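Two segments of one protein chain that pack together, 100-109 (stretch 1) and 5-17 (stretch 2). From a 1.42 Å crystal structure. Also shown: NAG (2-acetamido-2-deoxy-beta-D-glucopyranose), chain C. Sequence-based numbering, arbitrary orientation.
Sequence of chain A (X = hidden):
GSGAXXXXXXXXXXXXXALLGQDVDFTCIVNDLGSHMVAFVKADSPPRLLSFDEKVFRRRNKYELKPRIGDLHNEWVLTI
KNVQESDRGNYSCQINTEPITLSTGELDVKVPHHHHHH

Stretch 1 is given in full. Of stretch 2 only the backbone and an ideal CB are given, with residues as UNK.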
# COMPACT_ATOMS: atom_id res chain seq x y z
N ILE A 100 -0.68 -10.98 -9.24
CA ILE A 100 -0.53 -9.52 -9.23
C ILE A 100 0.21 -9.05 -10.47
O ILE A 100 0.94 -9.79 -11.13
CB ILE A 100 0.21 -9.11 -7.95
CG1 ILE A 100 0.04 -7.62 -7.66
CG2 ILE A 100 1.67 -9.54 -8.09
CD1 ILE A 100 0.35 -7.30 -6.29
N THR A 101 0.04 -7.79 -10.78
CA THR A 101 0.78 -7.17 -11.86
C THR A 101 1.40 -5.91 -11.28
O THR A 101 0.71 -5.14 -10.60
CB THR A 101 -0.17 -6.84 -12.98
OG1 THR A 101 -0.84 -8.04 -13.39
CG2 THR A 101 0.60 -6.29 -14.14
N LEU A 102 2.70 -5.76 -11.48
CA LEU A 102 3.38 -4.60 -10.91
C LEU A 102 4.63 -4.24 -11.68
O LEU A 102 5.13 -5.01 -12.51
CB LEU A 102 3.70 -4.84 -9.44
CG LEU A 102 4.70 -5.89 -9.01
CD1 LEU A 102 6.10 -5.32 -8.99
CD2 LEU A 102 4.31 -6.34 -7.62
N SER A 103 5.08 -3.02 -11.47
CA SER A 103 6.25 -2.45 -12.11
C SER A 103 6.87 -1.50 -11.09
O SER A 103 6.16 -0.75 -10.39
CB SER A 103 5.80 -1.62 -13.30
OG SER A 103 6.90 -1.17 -14.03
N THR A 104 8.21 -1.51 -11.01
CA THR A 104 8.95 -0.75 -10.00
C THR A 104 10.08 0.05 -10.64
O THR A 104 10.75 -0.43 -11.58
CB THR A 104 9.59 -1.70 -9.02
OG1 THR A 104 8.59 -2.54 -8.43
CG2 THR A 104 10.31 -0.92 -7.87
N GLY A 105 10.30 1.27 -10.14
CA GLY A 105 11.45 2.04 -10.55
C GLY A 105 12.07 2.74 -9.35
O GLY A 105 11.42 2.93 -8.32
N GLU A 106 13.34 3.07 -9.48
CA GLU A 106 14.09 3.70 -8.39
C GLU A 106 14.20 5.20 -8.58
O GLU A 106 14.38 5.68 -9.71
CB GLU A 106 15.50 3.13 -8.33
CG GLU A 106 16.23 3.48 -7.04
CD GLU A 106 17.35 2.48 -6.67
OE1 GLU A 106 17.66 1.55 -7.45
OE2 GLU A 106 17.92 2.65 -5.57
N LEU A 107 14.12 5.95 -7.47
CA LEU A 107 14.46 7.36 -7.47
C LEU A 107 15.78 7.51 -6.74
O LEU A 107 15.88 7.16 -5.55
CB LEU A 107 13.38 8.19 -6.79
CG LEU A 107 13.66 9.69 -6.64
CD1 LEU A 107 13.90 10.34 -7.99
CD2 LEU A 107 12.52 10.40 -5.95
N ASP A 108 16.77 8.04 -7.43
CA ASP A 108 18.04 8.42 -6.82
C ASP A 108 18.03 9.92 -6.57
O ASP A 108 17.64 10.69 -7.43
CB ASP A 108 19.15 8.06 -7.81
CG ASP A 108 20.52 8.02 -7.19
OD1 ASP A 108 20.63 8.19 -5.97
OD2 ASP A 108 21.49 7.81 -7.95
N VAL A 109 18.45 10.33 -5.37
CA VAL A 109 18.45 11.76 -5.03
C VAL A 109 19.89 12.22 -4.85
O VAL A 109 20.62 11.68 -4.01
CB VAL A 109 17.58 12.06 -3.80
CG1 VAL A 109 17.61 13.56 -3.49
CG2 VAL A 109 16.14 11.57 -4.07
N UNK A 5 -5.76 -10.21 -19.49
CA UNK A 5 -5.53 -9.68 -18.15
C UNK A 5 -4.88 -8.31 -18.24
O UNK A 5 -4.36 -7.93 -19.30
CB UNK A 5 -4.66 -10.63 -17.33
N UNK A 6 -4.90 -7.52 -17.18
CA UNK A 6 -4.12 -6.29 -17.20
C UNK A 6 -2.65 -6.59 -17.41
O UNK A 6 -2.10 -7.54 -16.85
CB UNK A 6 -4.32 -5.50 -15.90
N UNK A 7 -1.98 -5.71 -18.16
CA UNK A 7 -0.54 -5.77 -18.31
C UNK A 7 -0.01 -4.34 -18.20
O UNK A 7 -0.72 -3.37 -18.46
CB UNK A 7 -0.14 -6.42 -19.64
N UNK A 8 1.26 -4.23 -17.89
CA UNK A 8 1.87 -2.92 -17.76
C UNK A 8 2.78 -2.68 -18.95
O UNK A 8 3.71 -3.46 -19.21
CB UNK A 8 2.64 -2.80 -16.45
N UNK A 9 2.44 -1.65 -19.74
CA UNK A 9 3.16 -1.40 -20.98
C UNK A 9 4.54 -0.89 -20.66
O UNK A 9 4.72 -0.12 -19.72
CB UNK A 9 2.41 -0.41 -21.87
N UNK A 10 5.48 -1.25 -21.41
CA UNK A 10 6.82 -0.78 -21.14
C UNK A 10 7.28 0.23 -22.18
O UNK A 10 7.00 0.06 -23.37
CB UNK A 10 7.79 -1.96 -21.09
N UNK A 11 8.01 1.29 -21.79
CA UNK A 11 8.50 1.55 -20.44
C UNK A 11 7.44 2.13 -19.51
O UNK A 11 6.68 3.02 -19.90
CB UNK A 11 9.69 2.51 -20.50
N UNK A 12 7.38 1.59 -18.30
CA UNK A 12 6.59 2.12 -17.19
C UNK A 12 7.49 2.11 -15.97
O UNK A 12 8.39 1.29 -15.86
CB UNK A 12 5.31 1.31 -16.95
N UNK A 13 7.26 3.07 -15.04
CA UNK A 13 8.00 3.10 -13.77
C UNK A 13 9.51 3.08 -14.03
O UNK A 13 10.27 2.31 -13.43
CB UNK A 13 7.60 1.92 -12.89
N UNK A 14 9.94 3.94 -14.95
CA UNK A 14 11.35 4.10 -15.25
C UNK A 14 12.09 4.72 -14.07
O UNK A 14 11.60 5.65 -13.40
CB UNK A 14 11.53 4.96 -16.50
N UNK A 15 13.27 4.21 -13.79
CA UNK A 15 14.10 4.84 -12.77
C UNK A 15 14.45 6.27 -13.15
O UNK A 15 14.45 6.66 -14.33
CB UNK A 15 15.38 4.03 -12.55
N UNK A 16 14.70 7.09 -12.13
CA UNK A 16 14.92 8.52 -12.33
C UNK A 16 15.95 9.01 -11.32
O UNK A 16 16.21 8.36 -10.31
CB UNK A 16 13.61 9.30 -12.20
N UNK A 17 16.54 10.17 -11.61
CA UNK A 17 17.43 10.86 -10.68
C UNK A 17 16.93 12.29 -10.51
O UNK A 17 16.24 12.82 -11.37
CB UNK A 17 18.88 10.84 -11.17
C1 NAG C . 15.44 -0.67 -5.05
C2 NAG C . 16.54 -0.48 -4.00
C3 NAG C . 17.87 -1.04 -4.51
C4 NAG C . 17.71 -2.45 -5.05
C5 NAG C . 16.58 -2.51 -6.07
C6 NAG C . 16.29 -3.90 -6.56
C7 NAG C . 16.70 1.37 -2.40
C8 NAG C . 16.59 0.33 -1.33
N2 NAG C . 16.68 0.92 -3.66
O3 NAG C . 18.80 -1.05 -3.43
O4 NAG C . 18.92 -2.87 -5.67
O5 NAG C . 15.38 -2.03 -5.45
O6 NAG C . 15.43 -3.89 -7.70
O7 NAG C . 16.81 2.57 -2.15

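Position 5 has phi -75° and no atom of stretch 1 near its ideal CB, so almost any residue fits; it is Pro 5. At position 6 the CB points toward stretch 1 but stays 5.0 Å from Thr 101 OG1, room for a small or medium side chain. With phi -59°, proline is again allowed, and Pro 6 is found. Its carbonyl also takes part: a water links Pro 6 O (2.5 Å) to Thr 101 OG1 (2.6 Å). Position 7, extended and pointing away, suits a polar or beta-branched residue, here Thr 7.

Position 8 turns back toward stretch 1. Its CB lies 4.7 Å from Thr 101 CG2 and 4.6 Å from Ser 103 CB, a gap that a medium aliphatic chain could fill. Ile 8 does so, sending CD1 to 3.6 Å from Leu 102 C.

Position 9 is out of reach and undemanding: Gln 9. Position 10 points sideways, so only a long chain could return to Ser 103. Gln 10 bends back, leaving NE2 3.8 Å from Ser 103 OG, while its OE1 accepts from the backbone N of position 12 at 2.9 Å. Position 11 follows a cis peptide bond, a strong hint of proline: Pro 11. At position 12 the sideways CB comes 4.1 Å from Ser 103 OG, favouring something small; Ser 12 turns its OG to Gln 9 O, 2.7 Å away.

Position 13 has phi/psi of 53°/48°, where glycine, asparagine or aspartate might be guessed. Yet its CB points toward stretch 1, 3.4 Å from Ser 103 OG, so an unbranched flexible chain is also plausible. Met 13 takes it, packing CG 3.5 Å from Ser 103 O. Its carbonyl O lies 3.1 Å from Gly 105 CA, a close approach that relies on glycine: an ideal CB there would be 2.1 Å from Met 13 O.

Position 14 points away from stretch 1, so many polar or small residues would do; it is Ser 14. At position 15 the sideways CB lies near the strand edge, where Glu 106 N offers a proton to a short acceptor. Ser 15 supplies OG, 3.0 Å from Glu 106 N, in a nearly straight hydrogen bond.

Position 16 begins parallel pairing: its N donates to Glu 106 O (2.8 Å), and its O accepts from Asp 108 N (3.0 Å). Its CB shares a face with Leu 107, favouring an apolar residue; Ala 16 CB sits 4.3 Å from Leu 107 CD1. Position 17, extended and beside Asp 108, suits a beta-branched or polar residue. Val 17 packs CG1 3.6 Å from Asp 108 CB.

Stretch 2 (5-17) PPTIQQPSMSSAV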
# COMPACT_ATOMS: atom_id res chain seq x y z
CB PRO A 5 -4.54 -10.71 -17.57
CG PRO A 5 -3.77 -11.18 -18.75
CD PRO A 5 -4.77 -11.23 -19.87
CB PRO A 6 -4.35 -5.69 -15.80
CG PRO A 6 -5.71 -6.20 -15.42
CD PRO A 6 -5.84 -7.58 -16.05
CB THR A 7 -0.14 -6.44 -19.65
OG1 THR A 7 -0.82 -5.79 -20.72
CG2 THR A 7 -0.45 -7.95 -19.62
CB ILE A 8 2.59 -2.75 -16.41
CG1 ILE A 8 1.55 -2.74 -15.28
CG2 ILE A 8 3.37 -1.48 -16.42
CD1 ILE A 8 2.14 -2.84 -13.87
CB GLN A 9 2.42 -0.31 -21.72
CG GLN A 9 3.13 0.16 -22.97
CD GLN A 9 2.20 0.89 -23.87
OE1 GLN A 9 1.09 0.44 -24.11
NE2 GLN A 9 2.59 2.06 -24.32
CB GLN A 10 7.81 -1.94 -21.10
CG GLN A 10 7.62 -2.84 -19.90
CD GLN A 10 7.81 -2.11 -18.55
OE1 GLN A 10 8.52 -1.10 -18.45
NE2 GLN A 10 7.17 -2.63 -17.51
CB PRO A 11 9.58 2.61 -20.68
CG PRO A 11 9.14 3.33 -21.88
CD PRO A 11 8.49 2.29 -22.75
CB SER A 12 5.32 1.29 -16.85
OG SER A 12 4.21 1.59 -17.71
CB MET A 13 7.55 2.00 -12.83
CG MET A 13 6.04 1.99 -12.58
SD MET A 13 5.45 3.54 -11.86
CE MET A 13 6.18 3.53 -10.25
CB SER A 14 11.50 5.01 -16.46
OG SER A 14 10.95 4.35 -17.60
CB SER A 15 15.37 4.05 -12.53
OG SER A 15 15.01 2.80 -11.97
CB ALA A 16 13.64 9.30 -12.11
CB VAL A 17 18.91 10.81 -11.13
CG1 VAL A 17 19.45 9.42 -11.08
CG2 VAL A 17 19.14 11.46 -12.52
O HOH W 1 -0.71 -9.29 -15.67
O HOH W 2 9.97 -0.80 -14.66
O HOH W 3 11.60 0.25 -13.85
O HOH W 4 13.61 0.64 -13.26
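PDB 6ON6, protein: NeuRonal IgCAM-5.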